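Local coordinates for putative angiotensinogen (Lampetra fluviatilis, PDB 5INW), which probably inhibits serine proteases as a member of the serpin family, and binds heparin, which promotes its inhibition of thrombin, at residues A[294-298]-A[309-314]; A[283-287]-A[298-302]. The protein carries 1 engineered substitution. All blocks are in the same frame, centred on the assembly; numbering follows the deposited sequence.

Contact 1 (A[294-298]-A[309-314])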
# COMPACT_ATOMS: atom_id res chain seq x y z
N ARG A 294 -9.78 -19.89 -13.06
CA ARG A 294 -9.87 -19.64 -14.51
C ARG A 294 -9.02 -18.45 -14.96
O ARG A 294 -9.48 -17.58 -15.73
CB ARG A 294 -11.32 -19.45 -14.93
CG ARG A 294 -12.18 -20.70 -14.78
CD ARG A 294 -13.50 -20.52 -15.51
NE ARG A 294 -14.58 -21.13 -14.72
CZ ARG A 294 -15.14 -20.56 -13.64
NH1 ARG A 294 -14.75 -19.36 -13.19
NH2 ARG A 294 -16.11 -21.19 -13.00
N SER A 295 -7.79 -18.44 -14.47
CA SER A 295 -6.89 -17.30 -14.60
C SER A 295 -5.43 -17.72 -14.54
O SER A 295 -5.08 -18.74 -13.92
CB SER A 295 -7.18 -16.29 -13.49
OG SER A 295 -6.82 -16.81 -12.23
N THR A 296 -4.62 -16.95 -15.24
CA THR A 296 -3.18 -17.17 -15.34
C THR A 296 -2.46 -16.40 -14.22
O THR A 296 -2.74 -15.21 -14.01
CB THR A 296 -2.63 -16.67 -16.72
OG1 THR A 296 -3.46 -17.12 -17.81
CG2 THR A 296 -1.21 -17.14 -16.95
N VAL A 297 -1.54 -17.06 -13.53
CA VAL A 297 -0.68 -16.44 -12.50
C VAL A 297 0.78 -16.44 -12.96
O VAL A 297 1.26 -17.45 -13.45
CB VAL A 297 -0.76 -17.21 -11.16
CG1 VAL A 297 0.20 -16.64 -10.11
CG2 VAL A 297 -2.20 -17.21 -10.65
N VAL A 298 1.49 -15.34 -12.72
CA VAL A 298 2.91 -15.23 -13.09
C VAL A 298 3.68 -14.39 -12.10
O VAL A 298 3.18 -13.38 -11.63
CB VAL A 298 3.07 -14.66 -14.53
CG1 VAL A 298 2.48 -13.27 -14.68
CG2 VAL A 298 4.53 -14.61 -14.96
N LEU A 309 3.60 -10.39 -8.42
CA LEU A 309 2.67 -11.40 -8.86
C LEU A 309 1.65 -10.76 -9.74
O LEU A 309 1.04 -9.77 -9.29
CB LEU A 309 1.90 -11.98 -7.67
CG LEU A 309 2.35 -13.31 -7.10
CD1 LEU A 309 1.12 -13.95 -6.48
CD2 LEU A 309 2.99 -14.25 -8.13
N VAL A 310 1.43 -11.32 -10.95
CA VAL A 310 0.36 -10.83 -11.85
C VAL A 310 -0.65 -11.94 -12.12
O VAL A 310 -0.30 -13.00 -12.60
CB VAL A 310 0.91 -10.26 -13.17
CG1 VAL A 310 -0.22 -9.91 -14.12
CG2 VAL A 310 1.73 -9.02 -12.89
N ILE A 311 -1.91 -11.65 -11.79
CA ILE A 311 -3.01 -12.60 -11.97
C ILE A 311 -4.00 -12.06 -13.02
O ILE A 311 -4.62 -11.02 -12.79
CB ILE A 311 -3.75 -12.88 -10.64
CG1 ILE A 311 -2.76 -13.33 -9.56
CG2 ILE A 311 -4.81 -13.94 -10.82
CD1 ILE A 311 -2.40 -12.20 -8.62
N VAL A 312 -4.10 -12.78 -14.15
CA VAL A 312 -4.97 -12.40 -15.28
C VAL A 312 -6.14 -13.38 -15.40
O VAL A 312 -5.95 -14.53 -15.78
CB VAL A 312 -4.24 -12.43 -16.66
CG1 VAL A 312 -4.90 -11.45 -17.64
CG2 VAL A 312 -2.75 -12.14 -16.51
N PRO A 313 -7.37 -12.94 -15.10
CA PRO A 313 -8.46 -13.82 -15.51
C PRO A 313 -8.50 -13.97 -17.03
O PRO A 313 -8.24 -12.99 -17.75
CB PRO A 313 -9.70 -13.13 -14.95
CG PRO A 313 -9.29 -11.72 -14.75
CD PRO A 313 -7.85 -11.78 -14.34
N HIS A 314 -8.84 -15.18 -17.48
CA HIS A 314 -9.03 -15.51 -18.90
C HIS A 314 -10.18 -14.76 -19.50
O HIS A 314 -10.04 -14.12 -20.53
CB HIS A 314 -9.28 -16.99 -19.08
CG HIS A 314 -8.08 -17.83 -18.85
ND1 HIS A 314 -6.87 -17.58 -19.48
CD2 HIS A 314 -7.89 -18.93 -18.08
CE1 HIS A 314 -5.99 -18.49 -19.09
NE2 HIS A 314 -6.58 -19.31 -18.24
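Four backbone hydrogen bonds tie the strands in two reciprocal pairs: Thr-296 N to Val-312 O and Val-312 N to Thr-296 O, both 2.8 Å, then Val-298 N to Val-310 O at 2.9 Å and Val-310 N to Val-298 O at 2.8 Å. A fifth, His-314 N to Arg-294 O (3.0 Å), closes the end where Pro-313, lacking an amide hydrogen, falls in a non-hydrogen-bonded pair with Ser-295, so its missing N-H costs this pairing nothing. At this exposed end the His-314 ring lies over Ser-295 CA, and both His-314 and Thr-296 direct polar atoms to Gln-289, which hydrogen-bonds to each. On the other edge of strand 295-298, Arg-294 and Ser-295 both face Asp-290 in a G1 beta bulge; Arg-294 has the positive phi (52°) of its first position. This is the antiparallel hairpin of strands 295-301 and 306-313 in sheet B of the serpin fold, which the C-terminal peptide chain continues beyond 309-311. Beta-branched residues suit these extended backbones. Val-297 CG2 meets Ile-311 CG1 at 4.1 Å on the face covered by Trp-334 of helix 328-337, while Val-298 CG1 packs 3.7 Å from Val-310 CB on the opposite face.

Contact 2 (A[283-287]-A[298-302])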
# COMPACT_ATOMS: atom_id res chain seq x y z
N ALA A 283 11.75 -14.76 -21.26
CA ALA A 283 12.58 -15.15 -20.11
C ALA A 283 12.02 -16.34 -19.32
O ALA A 283 10.89 -16.77 -19.56
CB ALA A 283 12.81 -13.96 -19.22
N LYS A 284 12.85 -16.85 -18.40
CA LYS A 284 12.50 -17.96 -17.51
C LYS A 284 11.70 -17.49 -16.28
O LYS A 284 12.28 -17.12 -15.26
CB LYS A 284 13.78 -18.68 -17.07
CG LYS A 284 14.64 -19.15 -18.23
CD LYS A 284 15.84 -19.95 -17.77
CE LYS A 284 16.65 -20.31 -18.99
NZ LYS A 284 17.78 -21.21 -18.65
N LEU A 285 10.38 -17.55 -16.36
CA LEU A 285 9.51 -17.03 -15.33
C LEU A 285 8.65 -18.13 -14.80
O LEU A 285 8.22 -18.98 -15.55
CB LEU A 285 8.62 -15.96 -15.93
CG LEU A 285 9.44 -14.82 -16.55
CD1 LEU A 285 8.57 -13.91 -17.40
CD2 LEU A 285 10.16 -14.02 -15.47
N SER A 286 8.39 -18.11 -13.50
CA SER A 286 7.43 -19.03 -12.91
C SER A 286 6.03 -18.59 -13.26
O SER A 286 5.70 -17.43 -13.09
CB SER A 286 7.57 -19.08 -11.40
OG SER A 286 8.80 -19.70 -11.08
N TYR A 287 5.21 -19.53 -13.73
CA TYR A 287 3.81 -19.27 -14.03
C TYR A 287 3.02 -20.52 -13.70
O TYR A 287 3.59 -21.58 -13.45
CB TYR A 287 3.62 -18.91 -15.51
CG TYR A 287 3.96 -20.03 -16.47
CD1 TYR A 287 5.27 -20.48 -16.58
CD2 TYR A 287 2.96 -20.65 -17.25
CE1 TYR A 287 5.59 -21.53 -17.42
CE2 TYR A 287 3.28 -21.69 -18.11
CZ TYR A 287 4.60 -22.13 -18.19
OH TYR A 287 4.96 -23.15 -19.05
N VAL A 298 1.49 -15.34 -12.72
CA VAL A 298 2.91 -15.23 -13.09
C VAL A 298 3.68 -14.39 -12.10
O VAL A 298 3.18 -13.38 -11.63
CB VAL A 298 3.07 -14.66 -14.53
CG1 VAL A 298 2.48 -13.27 -14.68
CG2 VAL A 298 4.53 -14.61 -14.96
N LYS A 299 4.92 -14.79 -11.85
CA LYS A 299 5.81 -14.15 -10.89
C LYS A 299 6.88 -13.42 -11.65
O LYS A 299 7.67 -14.04 -12.34
CB LYS A 299 6.43 -15.22 -10.00
CG LYS A 299 7.43 -14.77 -8.95
CD LYS A 299 7.69 -15.92 -7.97
CE LYS A 299 8.82 -15.64 -6.95
NZ LYS A 299 10.21 -15.68 -7.51
N LEU A 300 6.93 -12.10 -11.49
CA LEU A 300 7.96 -11.28 -12.12
C LEU A 300 8.95 -10.82 -11.08
O LEU A 300 8.72 -9.84 -10.40
CB LEU A 300 7.35 -10.07 -12.85
CG LEU A 300 6.16 -10.50 -13.68
CD1 LEU A 300 5.40 -9.31 -14.26
CD2 LEU A 300 6.57 -11.49 -14.74
N PRO A 301 10.07 -11.51 -10.98
CA PRO A 301 11.02 -11.10 -9.98
C PRO A 301 11.62 -9.69 -10.19
O PRO A 301 11.85 -9.26 -11.34
CB PRO A 301 12.11 -12.19 -10.10
CG PRO A 301 12.13 -12.54 -11.54
CD PRO A 301 10.68 -12.46 -11.93
N TYR A 302 11.86 -9.01 -9.08
CA TYR A 302 12.78 -7.90 -9.03
C TYR A 302 14.11 -8.34 -8.43
O TYR A 302 14.22 -9.38 -7.81
CB TYR A 302 12.22 -6.80 -8.15
CG TYR A 302 10.92 -6.23 -8.59
CD1 TYR A 302 10.85 -5.32 -9.64
CD2 TYR A 302 9.75 -6.56 -7.96
CE1 TYR A 302 9.60 -4.81 -10.07
CE2 TYR A 302 8.52 -6.07 -8.37
CZ TYR A 302 8.45 -5.20 -9.42
OH TYR A 302 7.24 -4.70 -9.78
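Here a connecting segment packs against strand 295-301 of the small antiparallel sheet, sheet B of the serpin fold. Residues 283-287 leave the large mixed sheet at the end of strand 273-283 and enter the small one at Tyr-287, so the contact lies where the chain crosses between the two sheets. Tyr-287 and Val-298 form an antiparallel non-hydrogen-bonded pair with CA atoms 4.2 Å apart, and one hydrogen bond, Lys-299 N to Ser-286 O at 3.0 Å, joins the backbones. Leucine suits position 285 because its long apolar branches span several neighbours: Leu-285 CD1 lies 4.1 Å from Leu-300 CD2, and Leu-347 of strand 345-359 touches both leucines. Ser-286 and Lys-299 meet through their CB atoms at 4.3 Å, a place that tolerates polar residues because it is only partly buried; the hydroxyl of Ser-286 hydrogen-bonds chiefly to Gly-339 O, with Pro-340 O sharing the site. Tyr-287 packs on Pro-4 of the C-terminal peptide chain, its ring leading away from strand 298-301. Pro-301 has no N-H to leave unsatisfied, so a proline fits at the end of the strand, and its ring offers a compact apolar surface: Pro-301 CD lies 3.9 Å from Leu-285 CD2.

Overall arrangement
Val-298 belongs to both contacts and lies on strand 295-301, between strands 287-290 and 306-313, with segment 309-314 along one edge and the incoming chain of 283-287 along the other. Contact 1 is mostly buried and rests on a regular network of backbone bonds, its polar side chains gathered at the exposed end; contact 2, partly buried, covers about half the area (250 against 503 Å²) and relies mainly on apolar side chains beside a single backbone bond. Their centres are 12 Å apart, and they touch at several points, among them Val-310 CG2 and Leu-300 CD1 at 3.9 Å. The C-terminal peptide chain packs on both contacts, and at contact 1 it also extends the sheet.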